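Local structure of D-aminoacid aminotransferase-like PLP-dependent enzyme (Haemophilus somnus, 3CEB) at residues Tyr28-Leu32 / Asp69-His73; Pro92-Ile98 / Ile125-Gly129; Asp133-Gly137 / Arg186-Ala190. The protein carries covalently bound pyridoxal phosphate as a class IV aminotransferase family member and probably acts as a 4-amino-4-deoxychorismate lyase. All blocks are in the same frame, centred on the assembly; numbering follows the deposited sequence.

Interaction 1: Tyr28-Leu32 / Asp69-His73; sequences YEKSL and DYNHH. With SO4 (sulfate ion), chain B.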
# COMPACT_ATOMS: atom_id res chain seq x y z
N TYR A 28 -3.15 4.39 -10.30
CA TYR A 28 -3.41 3.53 -11.44
C TYR A 28 -2.96 4.24 -12.74
O TYR A 28 -2.23 3.67 -13.54
CB TYR A 28 -4.88 3.08 -11.47
CG TYR A 28 -5.40 2.52 -12.76
CD1 TYR A 28 -4.82 1.42 -13.34
CD2 TYR A 28 -6.52 3.06 -13.38
CE1 TYR A 28 -5.31 0.90 -14.51
CE2 TYR A 28 -7.01 2.55 -14.53
CZ TYR A 28 -6.40 1.47 -15.11
OH TYR A 28 -6.88 0.92 -16.28
N GLU A 29 -3.34 5.48 -12.94
CA GLU A 29 -2.99 6.12 -14.21
C GLU A 29 -1.49 6.43 -14.29
O GLU A 29 -0.87 6.33 -15.35
CB GLU A 29 -3.81 7.40 -14.46
CG GLU A 29 -5.31 7.22 -14.24
CD GLU A 29 -6.20 8.29 -14.86
OE1 GLU A 29 -5.65 9.26 -15.49
OE2 GLU A 29 -7.45 8.12 -14.74
N LYS A 30 -0.92 6.84 -13.16
CA LYS A 30 0.52 7.17 -13.02
C LYS A 30 1.28 5.89 -13.41
O LYS A 30 2.25 5.89 -14.13
CB LYS A 30 0.77 7.54 -11.56
CG LYS A 30 1.73 8.65 -11.19
CD LYS A 30 1.19 9.32 -9.82
N SER A 31 0.74 4.77 -12.98
CA SER A 31 1.36 3.49 -13.19
C SER A 31 1.29 3.08 -14.64
O SER A 31 2.28 2.65 -15.22
CB SER A 31 0.72 2.45 -12.28
OG SER A 31 0.98 2.81 -10.93
N LEU A 32 0.13 3.26 -15.24
CA LEU A 32 -0.03 2.98 -16.66
C LEU A 32 0.97 3.82 -17.47
O LEU A 32 1.62 3.32 -18.37
CB LEU A 32 -1.46 3.23 -17.12
CG LEU A 32 -2.54 2.22 -16.71
CD1 LEU A 32 -3.90 2.67 -17.26
CD2 LEU A 32 -2.20 0.84 -17.17
N ASP A 69 -6.33 -6.55 -10.44
CA ASP A 69 -5.09 -6.75 -11.14
C ASP A 69 -5.31 -6.24 -12.57
O ASP A 69 -6.37 -6.47 -13.15
CB ASP A 69 -4.71 -8.22 -11.18
CG ASP A 69 -4.20 -8.75 -9.86
OD1 ASP A 69 -5.00 -8.99 -8.92
OD2 ASP A 69 -2.97 -8.99 -9.77
N TYR A 70 -4.34 -5.54 -13.15
CA TYR A 70 -4.53 -5.04 -14.51
C TYR A 70 -3.28 -5.09 -15.37
O TYR A 70 -2.17 -5.29 -14.87
CB TYR A 70 -5.05 -3.61 -14.48
CG TYR A 70 -4.12 -2.67 -13.76
CD1 TYR A 70 -4.11 -2.59 -12.40
CD2 TYR A 70 -3.26 -1.86 -14.46
CE1 TYR A 70 -3.24 -1.70 -11.72
CE2 TYR A 70 -2.38 -0.97 -13.82
CZ TYR A 70 -2.37 -0.88 -12.46
OH TYR A 70 -1.50 0.01 -11.85
N ASN A 71 -3.51 -4.94 -16.68
CA ASN A 71 -2.46 -4.66 -17.62
C ASN A 71 -2.86 -3.50 -18.47
O ASN A 71 -3.69 -2.69 -18.05
CB ASN A 71 -2.07 -5.83 -18.48
CG ASN A 71 -3.22 -6.51 -19.12
OD1 ASN A 71 -4.12 -5.90 -19.66
ND2 ASN A 71 -3.19 -7.80 -19.07
N HIS A 72 -2.29 -3.38 -19.67
CA HIS A 72 -2.64 -2.18 -20.50
C HIS A 72 -4.04 -2.21 -21.09
O HIS A 72 -4.51 -1.19 -21.58
CB HIS A 72 -1.62 -1.91 -21.61
CG HIS A 72 -1.91 -2.59 -22.91
ND1 HIS A 72 -1.43 -3.85 -23.20
CD2 HIS A 72 -2.53 -2.16 -24.03
CE1 HIS A 72 -1.79 -4.17 -24.44
NE2 HIS A 72 -2.45 -3.16 -24.97
N HIS A 73 -4.74 -3.34 -21.04
CA HIS A 73 -6.05 -3.34 -21.68
C HIS A 73 -7.16 -4.15 -21.00
O HIS A 73 -8.26 -4.22 -21.51
CB HIS A 73 -5.90 -3.88 -23.09
CG HIS A 73 -5.72 -5.36 -23.11
ND1 HIS A 73 -6.73 -6.22 -23.47
CD2 HIS A 73 -4.67 -6.12 -22.72
CE1 HIS A 73 -6.30 -7.46 -23.34
NE2 HIS A 73 -5.06 -7.43 -22.87
S SO4 B . 0.59 -6.15 -20.98
O1 SO4 B . -0.39 -5.11 -21.31
O2 SO4 B . 1.81 -5.97 -21.73
O3 SO4 B . 1.05 -6.17 -19.59
O4 SO4 B . -0.06 -7.41 -21.29
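Two tyrosine rings meet almost at right angles here, and no hydrogen bond joins the two segments. The ring of Y28 directs its edge at the face of Y70: the planes stand at 88°, the centroids are 4.7 Å apart, and CD1 of Y28 lies 3.4 Å from CE2 of Y70, so the pair is a T-shaped stack. The CA atoms of Y28 and Y70 stand 9.2 Å apart, closing to 6.9 Å between those of L32 and H72. Y70, whose CA-to-CB bond points toward the helix, also receives L32, whose CD2 approaches its ring edge at CE2 (3.8 Å), and S31, whose CB is 3.3 Å from the Y70 OH. One turn of helix, closed by the L32 N to Y28 O bond of 2.9 Å, thus meets the ring at one face, at its edge and at its hydroxyl. This is helix-on-sheet packing in the N-terminal part of the class IV aminotransferase fold: helix 21-35 lies against the end of strand 63-70, a member of the antiparallel sheet in which Y70 bonds through its backbone to L7. The polar ends are engaged outside the pair, Y28 OH with F44 N and S31 OG with R27 O. Beyond the strand, N71 OD1 accepts from H73 N (3.0 Å, 167°), forming an Asx turn, while N71 ND2 reaches Q4 O. Next to this turn, O1 of a sulfate, probably from the crystallisation liquor, accepts from H72 N (3.0 Å) and, at a very short 2.5 Å, from H72 ND1.

Interaction 2: Pro92-Ile98 / Ile125-Gly129; sequences PVFCDHI and IIRQG. With SO4 (sulfate ion), chain E.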
# COMPACT_ATOMS: atom_id res chain seq x y z
N PRO A 92 13.83 -5.25 11.34
CA PRO A 92 14.57 -4.53 10.31
C PRO A 92 15.22 -5.52 9.35
O PRO A 92 15.85 -6.47 9.78
CB PRO A 92 15.63 -3.73 11.11
CG PRO A 92 15.31 -3.91 12.52
CD PRO A 92 14.41 -5.07 12.68
N VAL A 93 15.02 -5.31 8.05
CA VAL A 93 15.61 -6.18 7.04
C VAL A 93 16.41 -5.28 6.08
O VAL A 93 15.94 -4.26 5.61
CB VAL A 93 14.50 -7.03 6.32
CG1 VAL A 93 15.08 -7.86 5.22
CG2 VAL A 93 13.83 -7.93 7.31
N PHE A 94 17.65 -5.66 5.83
CA PHE A 94 18.55 -4.83 5.03
C PHE A 94 18.58 -5.27 3.59
O PHE A 94 18.97 -6.38 3.25
CB PHE A 94 19.96 -4.81 5.66
CG PHE A 94 19.96 -4.22 7.01
CD1 PHE A 94 20.09 -2.86 7.17
CD2 PHE A 94 19.71 -5.00 8.13
CE1 PHE A 94 20.03 -2.29 8.43
CE2 PHE A 94 19.65 -4.45 9.37
CZ PHE A 94 19.80 -3.09 9.53
N CYS A 95 18.14 -4.37 2.73
CA CYS A 95 18.11 -4.65 1.32
C CYS A 95 18.28 -3.40 0.48
O CYS A 95 17.38 -2.59 0.33
CB CYS A 95 16.79 -5.31 1.02
SG CYS A 95 16.60 -5.73 -0.70
N ASP A 96 19.46 -3.27 -0.12
CA ASP A 96 19.85 -2.06 -0.85
C ASP A 96 19.44 -2.04 -2.32
O ASP A 96 19.58 -1.02 -2.99
CB ASP A 96 21.37 -1.92 -0.82
CG ASP A 96 21.88 -1.50 0.53
OD1 ASP A 96 21.08 -1.05 1.36
OD2 ASP A 96 23.11 -1.56 0.74
N HIS A 97 18.99 -3.17 -2.82
CA HIS A 97 18.63 -3.24 -4.23
C HIS A 97 17.29 -3.86 -4.38
O HIS A 97 17.19 -5.07 -4.50
CB HIS A 97 19.63 -4.08 -5.00
CG HIS A 97 20.99 -3.46 -5.06
ND1 HIS A 97 21.17 -2.12 -5.34
CD2 HIS A 97 22.22 -3.99 -4.88
CE1 HIS A 97 22.46 -1.85 -5.33
NE2 HIS A 97 23.12 -2.97 -5.06
N ILE A 98 16.27 -3.00 -4.34
CA ILE A 98 14.90 -3.41 -4.47
C ILE A 98 14.13 -2.24 -5.06
O ILE A 98 14.26 -1.13 -4.57
CB ILE A 98 14.31 -3.83 -3.10
CG1 ILE A 98 12.79 -4.07 -3.21
CG2 ILE A 98 14.58 -2.78 -2.06
CD1 ILE A 98 12.14 -4.65 -1.95
N ILE A 125 11.94 -2.45 5.87
CA ILE A 125 13.00 -2.51 4.87
C ILE A 125 13.91 -1.29 4.91
O ILE A 125 13.49 -0.14 4.65
CB ILE A 125 12.42 -2.69 3.47
CG1 ILE A 125 11.60 -3.99 3.38
CG2 ILE A 125 13.55 -2.72 2.44
CD1 ILE A 125 10.68 -4.07 2.22
N ILE A 126 15.17 -1.56 5.23
CA ILE A 126 16.20 -0.56 5.27
C ILE A 126 16.97 -0.64 3.97
O ILE A 126 17.70 -1.61 3.71
CB ILE A 126 17.15 -0.81 6.44
CG1 ILE A 126 16.32 -0.98 7.71
CG2 ILE A 126 18.15 0.32 6.56
CD1 ILE A 126 15.36 0.16 7.90
N ARG A 127 16.81 0.40 3.16
CA ARG A 127 17.42 0.49 1.85
C ARG A 127 18.30 1.72 1.78
O ARG A 127 17.83 2.86 1.89
CB ARG A 127 16.31 0.60 0.79
CG ARG A 127 16.78 0.74 -0.65
CD ARG A 127 15.65 1.12 -1.59
NE ARG A 127 16.14 1.26 -2.95
CZ ARG A 127 16.73 2.34 -3.44
NH1 ARG A 127 16.87 3.41 -2.69
NH2 ARG A 127 17.17 2.38 -4.68
N GLN A 128 19.60 1.47 1.58
CA GLN A 128 20.56 2.54 1.39
C GLN A 128 20.47 3.51 2.54
O GLN A 128 20.39 4.71 2.34
CB GLN A 128 20.30 3.22 0.04
CG GLN A 128 20.86 2.38 -1.11
CD GLN A 128 20.50 2.86 -2.52
OE1 GLN A 128 20.56 4.05 -2.83
NE2 GLN A 128 20.13 1.91 -3.39
N GLY A 129 20.42 2.93 3.75
CA GLY A 129 20.50 3.65 5.03
C GLY A 129 19.17 4.20 5.53
O GLY A 129 19.06 4.74 6.64
S SO4 E . 21.24 -6.11 -1.18
O1 SO4 E . 19.99 -5.81 -1.88
O2 SO4 E . 21.34 -5.38 0.09
O3 SO4 E . 22.32 -5.68 -2.09
O4 SO4 E . 21.26 -7.55 -0.86
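Paired in parallel, strands 92-94 and 125-127 are joined by two backbone hydrogen bonds that both involve I126: its N donates to V93 O (2.8 Å, 172°) and its O accepts from C95 N (3.0 Å, 165°), as parallel pairing requires. CA-H...O contacts, I125 CA to V93 O at 3.5 Å and F94 CA to I126 O at 3.6 Å, accompany them. The two segment axes approach to 4.7 Å at -37°. They belong to a mixed sheet with strand 90-94 as an outer member and 122-127 in the middle. I125 O accepts from T132 OG1, and backbone bonds link I125 to T132 and D133, and V93 to M124. V93 and I125 turn their side chains to the face packed by helix 108-114. On the other face, F94 CD1 lies 3.7 Å from I126 CB, and F176 meets the F94 ring edge-to-face. Past the strand ends, side chains take over the bonding. Q128 N donates to D96 OD1 (2.9 Å, 161°) and Q128 NE2 to D96 O (3.0 Å, 162°), so D96 accepts through both side chain and backbone. R127 NE makes a weak bond to I98 O (3.4 Å, 143°). The amides of D96 and H97 serve a sulfate, probably from the crystallisation liquor, at O2 (2.8 Å, 177°) and O1 (3.0 Å, 137°) respectively.

Interaction 3: Asp133-Gly137 / Arg186-Ala190; sequences DCSIG and RLINA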
# COMPACT_ATOMS: atom_id res chain seq x y z
N ASP A 133 9.64 0.86 3.56
CA ASP A 133 8.34 0.25 3.76
C ASP A 133 8.40 -1.07 4.54
O ASP A 133 9.48 -1.63 4.72
CB ASP A 133 7.73 -0.07 2.39
CG ASP A 133 7.53 1.16 1.47
OD1 ASP A 133 7.99 2.29 1.74
OD2 ASP A 133 6.87 0.96 0.42
N CYS A 134 7.23 -1.57 4.98
CA CYS A 134 7.13 -2.97 5.38
C CYS A 134 6.73 -3.74 4.10
O CYS A 134 6.65 -3.14 3.04
CB CYS A 134 6.16 -3.23 6.54
SG CYS A 134 4.44 -2.92 6.21
N SER A 135 6.51 -5.06 4.18
CA SER A 135 6.31 -5.85 2.96
C SER A 135 4.98 -5.57 2.34
O SER A 135 4.84 -5.70 1.13
CB SER A 135 6.39 -7.36 3.19
OG SER A 135 5.13 -7.87 3.60
N ILE A 136 3.99 -5.16 3.14
CA ILE A 136 2.62 -4.94 2.61
C ILE A 136 2.14 -3.49 2.70
O ILE A 136 1.03 -3.19 2.29
CB ILE A 136 1.54 -5.83 3.29
CG1 ILE A 136 1.37 -5.43 4.74
CG2 ILE A 136 1.84 -7.32 3.14
CD1 ILE A 136 0.36 -6.31 5.53
N GLY A 137 2.93 -2.58 3.24
CA GLY A 137 2.46 -1.21 3.38
C GLY A 137 3.56 -0.23 3.70
O GLY A 137 4.75 -0.59 3.73
N ARG A 186 4.02 1.74 13.32
CA ARG A 186 2.82 1.09 12.82
C ARG A 186 2.81 1.02 11.32
O ARG A 186 3.57 1.73 10.65
CB ARG A 186 1.55 1.81 13.26
CG ARG A 186 1.18 1.54 14.67
CD ARG A 186 -0.22 2.04 14.92
NE ARG A 186 -0.38 2.57 16.27
CZ ARG A 186 -1.48 3.18 16.71
NH1 ARG A 186 -2.53 3.31 15.89
NH2 ARG A 186 -1.54 3.66 17.97
N LEU A 187 1.99 0.14 10.79
CA LEU A 187 1.78 0.10 9.38
C LEU A 187 0.55 0.80 8.85
O LEU A 187 -0.43 0.89 9.50
CB LEU A 187 1.98 -1.31 8.83
CG LEU A 187 0.95 -2.41 8.83
CD1 LEU A 187 -0.25 -2.07 8.07
CD2 LEU A 187 1.59 -3.55 8.25
N ILE A 188 0.65 1.34 7.67
CA ILE A 188 -0.54 1.88 7.00
C ILE A 188 -0.64 1.33 5.56
O ILE A 188 0.37 1.15 4.87
CB ILE A 188 -0.55 3.44 6.92
CG1 ILE A 188 0.72 3.94 6.25
CG2 ILE A 188 -0.77 4.11 8.26
CD1 ILE A 188 0.62 5.46 5.91
N ASN A 189 -1.85 1.01 5.14
CA ASN A 189 -2.05 0.69 3.74
C ASN A 189 -3.54 0.76 3.46
O ASN A 189 -4.32 1.22 4.34
CB ASN A 189 -1.43 -0.66 3.32
CG ASN A 189 -2.02 -1.85 4.06
OD1 ASN A 189 -3.09 -1.76 4.68
ND2 ASN A 189 -1.34 -2.96 3.99
N ALA A 190 -3.95 0.35 2.26
CA ALA A 190 -5.38 0.49 1.88
C ALA A 190 -6.28 -0.16 2.94
O ALA A 190 -7.39 0.35 3.22
CB ALA A 190 -5.66 -0.08 0.49
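A single hydrogen bond crosses between the two segments: N189 ND2 donates to I136 O at 2.9 Å and 171°, nearly linear. The same asparagine uses OD1 for N192 ND2 and the M191 amide, so its carboxamide links the 133-137 loop to the turn after strand 185-188. Within the loop, C134 N donates to G137 O (2.9 Å), drawing its ends together.

The apolar contacts converge on L187, whose CA-to-CB bond points toward the loop. Its CD2 lies 3.6 Å from C134 SG and 4.0 Å from I136 CG1.

Backbone packing is tightest at G137. Its CA is 3.5 Å from I188 O, a CA-H...O contact, and 3.9 Å from N189 CB; an ideally placed CB would stand 2.5 Å from I188 O, a clash, so a residue with a side chain would not fit in this conformation.

Further bonds run from both segments to the modified lysine LLP at position 103, the PLP-lysine adduct. D133 OD2 bonds to its pyridine nitrogen N1 and to the L155 amide, S135 O makes a weak bond to O3, and A190 N bonds to the phosphate oxygen OP1. An acidic residue at the pyridine nitrogen and a backbone amide at the phosphate are arrangements expected of a PLP site, here that of the D-amino-acid aminotransferase-like fold.

In the fold
From the N terminus, interaction 1 closes first, bringing strand 63-70 back to helix 21-35 across 36 intervening residues. The chain then enters the part holding the cofactor: interaction 2 closes a 26-residue loop that carries the modified lysine at position 103 and helix 108-114, and interaction 3 closes one of 48 residues. The three are in series, none nesting or crossing. Interactions 2 and 3 have centres 15 Å apart and touch, I125 N lying 2.8 Å from D133 O, a probable hydrogen bond that couples the mixed sheet to the cofactor loop. Interaction 1 stands apart, its nearest atoms about 15 Å from interaction 2 and about 12 Å from interaction 3.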